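SH3 domain-containing protein (Dictyostelium discoideum, PDB 4NQI) remodels membranes through its N-terminal I-BAR domain, the part described here, which probably binds phosphatidylinositol lipids, and takes part in osmoregulation, phagocytosis and cytokinesis. Local coordinates at residues 102-105 with 106-110; 170-173 with 174-178; 200-203 with 204-207. All blocks are in the same frame, centred on the assembly; numbering follows the deposited sequence.

All three interactions are local, each between neighbouring turns of a single helix, and none touches another. Interaction 1 lies on helix 72-140, its centre about 9 Å from that of the chain, while interactions 2 and 3 share helix 152-224 with centres about 44 Å apart. Each is partly buried. Interaction 1 faces helices of its own chain, and its chemistry is a proline kink beside an aromatic ring and a buried amide. Interactions 2 and 3 also meet the second subunit: the former joins a leucine and a lysine about 32 Å, centre to centre, from the middle of the chain, the latter has a long salt bridge and a serine hydroxyl bonded to the backbone.

Interaction 1: 102-105 with 106-110; sequences EFIT and PNKQA
Phe-103 and Asn-107 lie one turn apart on helix 72-140 of the I-BAR helical bundle, where Pro-106 kinks the helix next to a wider, pi-type turn at 102-104. The Phe-103 ring is swung along the helix toward the later turn by a first torsion of 173°, with CG opposite the backbone N, and CE1 comes to 4.0 Å from Asn-107 CB. The two side chains meet at a slant, yet the planes of ring and amide differ by just 20°. Asn-107 ND2 hydrogen-bonds Gln-194 OE1 of helix 152-224 and also a PEG molecule probably left from crystallisation; the ring packs edge-to-face on Phe-195. Pro-106 brings no N-H, so Glu-102 O receives no hydrogen bond from position 106 and instead lies 3.7 Å from Pro-106 CG. The pyrrolidine is wedged against the preceding turn, Pro-106 CD lying 3.3 Å from Phe-103 O, and across the adjoining peptide bond CD makes a tight approach of 3.4 Å to Thr-105 CB. Replacing the proline with an alanine would probably open a gap beside Glu-102 O and Thr-105 CB, leaving the kink less firmly fixed. Regular bonding resumes with Asn-107 and continues from Lys-108 N to Ile-104 O (3.0 Å) and from Gln-109 N to Thr-105 O. In the first of these bonds, Asn-107 N reaches Phe-103 O at 2.8 Å, nearly in line with the carbonyl bond at a C=O...N angle of 164°.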
loop_
_atom_site.group_PDB
_atom_site.type_symbol
_atom_site.label_atom_id
_atom_site.label_comp_id
_atom_site.label_asym_id
_atom_site.label_seq_id
_atom_site.Cartn_x
_atom_site.Cartn_y
_atom_site.Cartn_z
ATOM N N GLU B 102 -10.966 12.698 -5.007
ATOM C CA GLU B 102 -11.929 12.811 -3.912
ATOM C C GLU B 102 -11.429 13.649 -2.734
ATOM O O GLU B 102 -12.232 14.113 -1.921
ATOM C CB GLU B 102 -12.349 11.423 -3.416
ATOM C CG GLU B 102 -12.847 10.478 -4.505
ATOM C CD GLU B 102 -14.287 10.741 -4.897
ATOM O OE1 GLU B 102 -14.907 11.658 -4.316
ATOM O OE2 GLU B 102 -14.802 10.027 -5.783
ATOM N N PHE B 103 -10.114 13.840 -2.634
ATOM C CA PHE B 103 -9.552 14.679 -1.571
ATOM C C PHE B 103 -8.782 15.903 -2.072
ATOM O O PHE B 103 -9.183 17.039 -1.821
ATOM C CB PHE B 103 -8.652 13.871 -0.631
ATOM C CG PHE B 103 -7.914 14.721 0.367
ATOM C CD1 PHE B 103 -8.607 15.424 1.342
ATOM C CD2 PHE B 103 -6.532 14.827 0.327
ATOM C CE1 PHE B 103 -7.936 16.214 2.261
ATOM C CE2 PHE B 103 -5.855 15.612 1.245
ATOM C CZ PHE B 103 -6.559 16.308 2.212
ATOM N N ILE B 104 -7.671 15.656 -2.765
ATOM C CA ILE B 104 -6.737 16.710 -3.173
ATOM C C ILE B 104 -7.392 17.874 -3.923
ATOM O O ILE B 104 -7.332 19.019 -3.471
ATOM C CB ILE B 104 -5.567 16.132 -4.001
ATOM C CG1 ILE B 104 -4.654 15.294 -3.103
ATOM C CG2 ILE B 104 -4.774 17.245 -4.671
ATOM C CD1 ILE B 104 -3.703 14.397 -3.865
ATOM N N THR B 105 -8.017 17.579 -5.059
ATOM C CA THR B 105 -8.687 18.612 -5.853
ATOM C C THR B 105 -9.901 19.258 -5.150
ATOM O O THR B 105 -10.028 20.483 -5.150
ATOM C CB THR B 105 -9.068 18.105 -7.271
ATOM O OG1 THR B 105 -7.945 17.439 -7.866
ATOM C CG2 THR B 105 -9.496 19.260 -8.159
ATOM N N PRO B 106 -10.799 18.447 -4.549
ATOM C CA PRO B 106 -11.942 19.084 -3.878
ATOM C C PRO B 106 -11.581 19.898 -2.630
ATOM O O PRO B 106 -12.270 20.879 -2.350
ATOM C CB PRO B 106 -12.825 17.896 -3.483
ATOM C CG PRO B 106 -12.433 16.807 -4.411
ATOM C CD PRO B 106 -10.967 16.984 -4.624
ATOM N N ASN B 107 -10.545 19.509 -1.892
ATOM C CA ASN B 107 -10.173 20.260 -0.690
ATOM C C ASN B 107 -9.344 21.499 -1.020
ATOM O O ASN B 107 -9.381 22.491 -0.289
ATOM C CB ASN B 107 -9.445 19.374 0.323
ATOM C CG ASN B 107 -9.576 19.887 1.748
ATOM O OD1 ASN B 107 -8.619 20.408 2.327
ATOM N ND2 ASN B 107 -10.770 19.746 2.320
ATOM N N LYS B 108 -8.599 21.433 -2.120
ATOM C CA LYS B 108 -7.872 22.590 -2.632
ATOM C C LYS B 108 -8.861 23.715 -2.936
ATOM O O LYS B 108 -8.638 24.874 -2.572
ATOM C CB LYS B 108 -7.094 22.199 -3.890
ATOM C CG LYS B 108 -6.113 23.247 -4.393
ATOM C CD LYS B 108 -4.971 22.594 -5.168
ATOM C CE LYS B 108 -5.485 21.726 -6.306
ATOM N NZ LYS B 108 -4.382 20.963 -6.958
ATOM N N GLN B 109 -9.963 23.356 -3.589
ATOM C CA GLN B 109 -11.030 24.303 -3.899
ATOM C C GLN B 109 -11.696 24.811 -2.623
ATOM O O GLN B 109 -12.019 25.995 -2.503
ATOM C CB GLN B 109 -12.074 23.631 -4.792
ATOM C CG GLN B 109 -13.248 24.520 -5.151
ATOM C CD GLN B 109 -12.845 25.672 -6.043
ATOM O OE1 GLN B 109 -13.326 26.796 -5.887
ATOM N NE2 GLN B 109 -11.958 25.399 -6.993
ATOM N N ALA B 110 -11.895 23.903 -1.673
ATOM C CA ALA B 110 -12.552 24.230 -0.412
ATOM C C ALA B 110 -11.732 25.204 0.440
ATOM O O ALA B 110 -12.294 26.074 1.106
ATOM C CB ALA B 110 -12.854 22.957 0.364
#

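Interaction 2: 170-173 with 174-178; sequences EQLN and ANKLR
Residues 170-173 and 174-178 are consecutive turns of helix 152-224, and Leu-172 and Asn-175 bring their CA atoms to 5.0 Å. Four i to i+4 bonds tie the turns together. The one from Lys-176 N to Leu-172 O is 2.9 Å long with the donor tilted modestly from the carbonyl plane, whereas Asn-175 N sits well above the plane of the Gln-171 carbonyl, 44° out of it, and so off its lone pairs. The flanking bonds, Ala-174 N to Glu-170 O and Leu-177 N to Asn-173 O, are weak.

Among the side chains, Leu-172 and Lys-176 make the apolar contact. Leu-172 sends CD1 along the helix, with CG turned opposite the backbone N (chi1 172°), and this CD1 meets Lys-176 CE at 3.7 Å and Lys-176 CG at 3.8 Å. The lysine chain, bent at its second and fourth torsions, crosses the leucine at a slant, and its NZ goes on to a salt bridge with Asp-128 of helix 72-140. The Gln-171 and Asn-175 amides stand almost perpendicular, their planes 83° apart, with Gln-171 OE1 3.6 Å from Asn-175 OD1. Asn-175 ND2 lies 2.9 Å from Gln-171 O, but the angle is too poor for a hydrogen bond. The NE2 of Gln-171 comes within 4.1 Å of the Ala-174 methyl group.

Around the helix, Asn-173 and Leu-177 pack on helix 15-64, while Ala-174 and Leu-177 meet Ile-238 of the second subunit and Arg-178 forms a salt bridge with its Glu-235. This stretch of the helix lies in a predicted coiled coil and shows the arrangement characteristic of the dimeric I-BAR domain: one long helix packed on its own bundle and on the partner chain.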
loop_
_atom_site.group_PDB
_atom_site.type_symbol
_atom_site.label_atom_id
_atom_site.label_comp_id
_atom_site.label_asym_id
_atom_site.label_seq_id
_atom_site.Cartn_x
_atom_site.Cartn_y
_atom_site.Cartn_z
ATOM N N GLU B 170 -25.063 42.260 23.186
ATOM C CA GLU B 170 -24.471 41.106 23.845
ATOM C C GLU B 170 -24.916 39.821 23.169
ATOM O O GLU B 170 -24.169 38.843 23.116
ATOM C CB GLU B 170 -24.881 41.087 25.317
ATOM C CG GLU B 170 -23.751 40.777 26.283
ATOM C CD GLU B 170 -22.767 41.925 26.432
ATOM O OE1 GLU B 170 -22.896 42.935 25.706
ATOM O OE2 GLU B 170 -21.862 41.820 27.285
ATOM N N GLN B 171 -26.139 39.831 22.650
ATOM C CA GLN B 171 -26.686 38.661 21.982
ATOM C C GLN B 171 -26.129 38.522 20.573
ATOM O O GLN B 171 -26.175 37.442 19.983
ATOM C CB GLN B 171 -28.212 38.722 21.948
ATOM C CG GLN B 171 -28.865 37.625 22.762
ATOM C CD GLN B 171 -28.108 36.316 22.663
ATOM O OE1 GLN B 171 -28.139 35.642 21.632
ATOM N NE2 GLN B 171 -27.410 35.954 23.735
ATOM N N LEU B 172 -25.609 39.623 20.040
ATOM C CA LEU B 172 -24.940 39.606 18.747
ATOM C C LEU B 172 -23.561 38.969 18.873
ATOM O O LEU B 172 -23.171 38.157 18.033
ATOM C CB LEU B 172 -24.811 41.022 18.182
ATOM C CG LEU B 172 -23.966 41.165 16.912
ATOM C CD1 LEU B 172 -24.588 40.393 15.758
ATOM C CD2 LEU B 172 -23.775 42.631 16.540
ATOM N N ASN B 173 -22.828 39.339 19.923
ATOM C CA ASN B 173 -21.504 38.773 20.172
ATOM C C ASN B 173 -21.543 37.252 20.322
ATOM O O ASN B 173 -20.702 36.544 19.773
ATOM C CB ASN B 173 -20.865 39.399 21.416
ATOM C CG ASN B 173 -20.647 40.894 21.278
ATOM O OD1 ASN B 173 -20.620 41.435 20.171
ATOM N ND2 ASN B 173 -20.482 41.571 22.411
ATOM N N ALA B 174 -22.527 36.762 21.072
ATOM C CA ALA B 174 -22.680 35.329 21.314
ATOM C C ALA B 174 -23.138 34.584 20.059
ATOM O O ALA B 174 -22.701 33.459 19.807
ATOM C CB ALA B 174 -23.647 35.088 22.461
ATOM N N ASN B 175 -24.025 35.206 19.285
ATOM C CA ASN B 175 -24.460 34.637 18.010
ATOM C C ASN B 175 -23.301 34.527 17.022
ATOM O O ASN B 175 -23.167 33.532 16.312
ATOM C CB ASN B 175 -25.590 35.475 17.399
ATOM C CG ASN B 175 -26.943 35.189 18.028
ATOM O OD1 ASN B 175 -27.191 34.091 18.529
ATOM N ND2 ASN B 175 -27.832 36.177 17.992
ATOM N N LYS B 176 -22.468 35.563 16.983
ATOM C CA LYS B 176 -21.311 35.594 16.096
ATOM C C LYS B 176 -20.232 34.609 16.533
ATOM O O LYS B 176 -19.428 34.163 15.713
ATOM C CB LYS B 176 -20.723 37.004 16.033
ATOM C CG LYS B 176 -21.599 38.027 15.325
ATOM C CD LYS B 176 -22.015 37.535 13.947
ATOM C CE LYS B 176 -22.640 38.649 13.128
ATOM N NZ LYS B 176 -21.727 39.814 13.032
ATOM N N LEU B 177 -20.208 34.279 17.822
ATOM C CA LEU B 177 -19.271 33.280 18.328
ATOM C C LEU B 177 -19.669 31.883 17.858
ATOM O O LEU B 177 -18.828 31.121 17.374
ATOM C CB LEU B 177 -19.197 33.314 19.855
ATOM C CG LEU B 177 -18.324 32.215 20.469
ATOM C CD1 LEU B 177 -16.890 32.329 19.976
ATOM C CD2 LEU B 177 -18.372 32.254 21.988
ATOM N N ARG B 178 -20.951 31.556 18.011
ATOM C CA ARG B 178 -21.505 30.308 17.498
ATOM C C ARG B 178 -21.224 30.179 16.011
ATOM O O ARG B 178 -20.723 29.153 15.551
ATOM C CB ARG B 178 -23.020 30.270 17.700
ATOM C CG ARG B 178 -23.482 29.885 19.091
ATOM C CD ARG B 178 -24.972 29.565 19.089
ATOM N NE ARG B 178 -25.403 28.927 20.329
ATOM C CZ ARG B 178 -25.737 29.589 21.433
ATOM N NH1 ARG B 178 -25.685 30.914 21.454
ATOM N NH2 ARG B 178 -26.118 28.927 22.516
#

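Interaction 3: 200-203 with 204-207; sequences EKEI and ELSA
Glu-204, Ile-203 and Lys-201 are the residues with the most surface against the other turn in this contact within helix 152-224, although Glu-204 stays largely open to solvent. The Lys-201 and Glu-204 side chains run next to each other in the same direction. The glutamate is fully extended up to its carboxylate: CG lies opposite the backbone N at a chi1 of 180°, and the second torsion is also straight. The lysine bends at its second torsion, bringing CD to 3.9 Å from Glu-204 OE1. Its NZ is 3.8 Å from Glu-204 OE2, a long salt bridge, so any attraction between the charges is probably weak, while the lysine methylenes pass beside the carboxylate. The carbonyl O of Ile-203 accepts the N-H of Ala-207, with O and N 3.0 Å apart, and the isoleucine side chain packs on Leu-217 of the second subunit.

Ser-206 adds a second grip on the preceding turn. Both its OG and its N donate to Glu-202 O, each at 2.9 Å, approaching from opposite faces of that carbonyl plane; the hydroxyl sits 37° out of it and the amide N is the less tilted of the two. The buried serine hydroxyl is thereby satisfied by its own helix. Glu-202 runs alongside Leu-205, OE1 lying 4.2 Å from CD2.

Lys-201 and Glu-202 rest on Val-95 of helix 72-140, and Leu-205 on Arg-91. Toward the dimer partner, Glu-202 packs on Phe-213, Ser-206 on Thr-209 and Ala-207 on Met-210, all three of the second subunit, which places these two turns of helix 152-224 between helix 72-140 and the other chain.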
loop_
_atom_site.group_PDB
_atom_site.type_symbol
_atom_site.label_atom_id
_atom_site.label_comp_id
_atom_site.label_asym_id
_atom_site.label_seq_id
_atom_site.Cartn_x
_atom_site.Cartn_y
_atom_site.Cartn_z
ATOM N N GLU B 200 -11.231 4.491 3.009
ATOM C CA GLU B 200 -12.112 3.386 2.634
ATOM C C GLU B 200 -11.517 2.538 1.510
ATOM O O GLU B 200 -11.604 1.311 1.535
ATOM C CB GLU B 200 -13.485 3.921 2.214
ATOM C CG GLU B 200 -14.320 4.476 3.365
ATOM C CD GLU B 200 -15.540 5.244 2.882
ATOM O OE1 GLU B 200 -15.662 5.467 1.658
ATOM O OE2 GLU B 200 -16.375 5.629 3.728
ATOM N N LYS B 201 -10.914 3.198 0.526
ATOM C CA LYS B 201 -10.316 2.505 -0.609
ATOM C C LYS B 201 -9.030 1.784 -0.215
ATOM O O LYS B 201 -8.711 0.733 -0.772
ATOM C CB LYS B 201 -10.056 3.479 -1.761
ATOM C CG LYS B 201 -11.193 3.562 -2.773
ATOM C CD LYS B 201 -11.215 2.326 -3.666
ATOM C CE LYS B 201 -12.268 2.440 -4.762
ATOM N NZ LYS B 201 -11.948 1.558 -5.923
ATOM N N GLU B 202 -8.296 2.346 0.744
ATOM C CA GLU B 202 -7.111 1.674 1.276
ATOM C C GLU B 202 -7.492 0.380 1.980
ATOM O O GLU B 202 -6.840 -0.652 1.801
ATOM C CB GLU B 202 -6.351 2.578 2.250
ATOM C CG GLU B 202 -5.371 3.540 1.600
ATOM C CD GLU B 202 -4.103 2.864 1.104
ATOM O OE1 GLU B 202 -4.061 1.616 1.052
ATOM O OE2 GLU B 202 -3.144 3.590 0.766
ATOM N N ILE B 203 -8.549 0.451 2.785
ATOM C CA ILE B 203 -9.091 -0.713 3.483
ATOM C C ILE B 203 -9.521 -1.794 2.485
ATOM O O ILE B 203 -9.260 -2.983 2.686
ATOM C CB ILE B 203 -10.277 -0.296 4.389
ATOM C CG1 ILE B 203 -9.763 0.532 5.570
ATOM C CG2 ILE B 203 -11.049 -1.508 4.887
ATOM C CD1 ILE B 203 -10.856 1.071 6.479
ATOM N N GLU B 204 -10.158 -1.364 1.400
ATOM C CA GLU B 204 -10.585 -2.264 0.333
ATOM C C GLU B 204 -9.397 -2.972 -0.322
ATOM O O GLU B 204 -9.400 -4.198 -0.467
ATOM C CB GLU B 204 -11.377 -1.478 -0.713
ATOM C CG GLU B 204 -11.877 -2.300 -1.889
ATOM C CD GLU B 204 -12.730 -1.484 -2.845
ATOM O OE1 GLU B 204 -13.462 -0.584 -2.374
ATOM O OE2 GLU B 204 -12.669 -1.737 -4.067
ATOM N N LEU B 205 -8.387 -2.199 -0.715
ATOM C CA LEU B 205 -7.180 -2.757 -1.324
ATOM C C LEU B 205 -6.503 -3.761 -0.396
ATOM O O LEU B 205 -6.096 -4.841 -0.831
ATOM C CB LEU B 205 -6.191 -1.648 -1.687
ATOM C CG LEU B 205 -4.827 -2.148 -2.174
ATOM C CD1 LEU B 205 -4.942 -2.772 -3.555
ATOM C CD2 LEU B 205 -3.789 -1.043 -2.178
ATOM N N SER B 206 -6.385 -3.397 0.879
ATOM C CA SER B 206 -5.798 -4.278 1.881
ATOM C C SER B 206 -6.574 -5.591 1.970
ATOM O O SER B 206 -5.979 -6.664 2.088
ATOM C CB SER B 206 -5.771 -3.590 3.250
ATOM O OG SER B 206 -5.010 -2.397 3.214
ATOM N N ALA B 207 -7.900 -5.496 1.908
ATOM C CA ALA B 207 -8.763 -6.673 1.966
ATOM C C ALA B 207 -8.603 -7.550 0.723
ATOM O O ALA B 207 -8.619 -8.782 0.815
ATOM C CB ALA B 207 -10.217 -6.263 2.147
#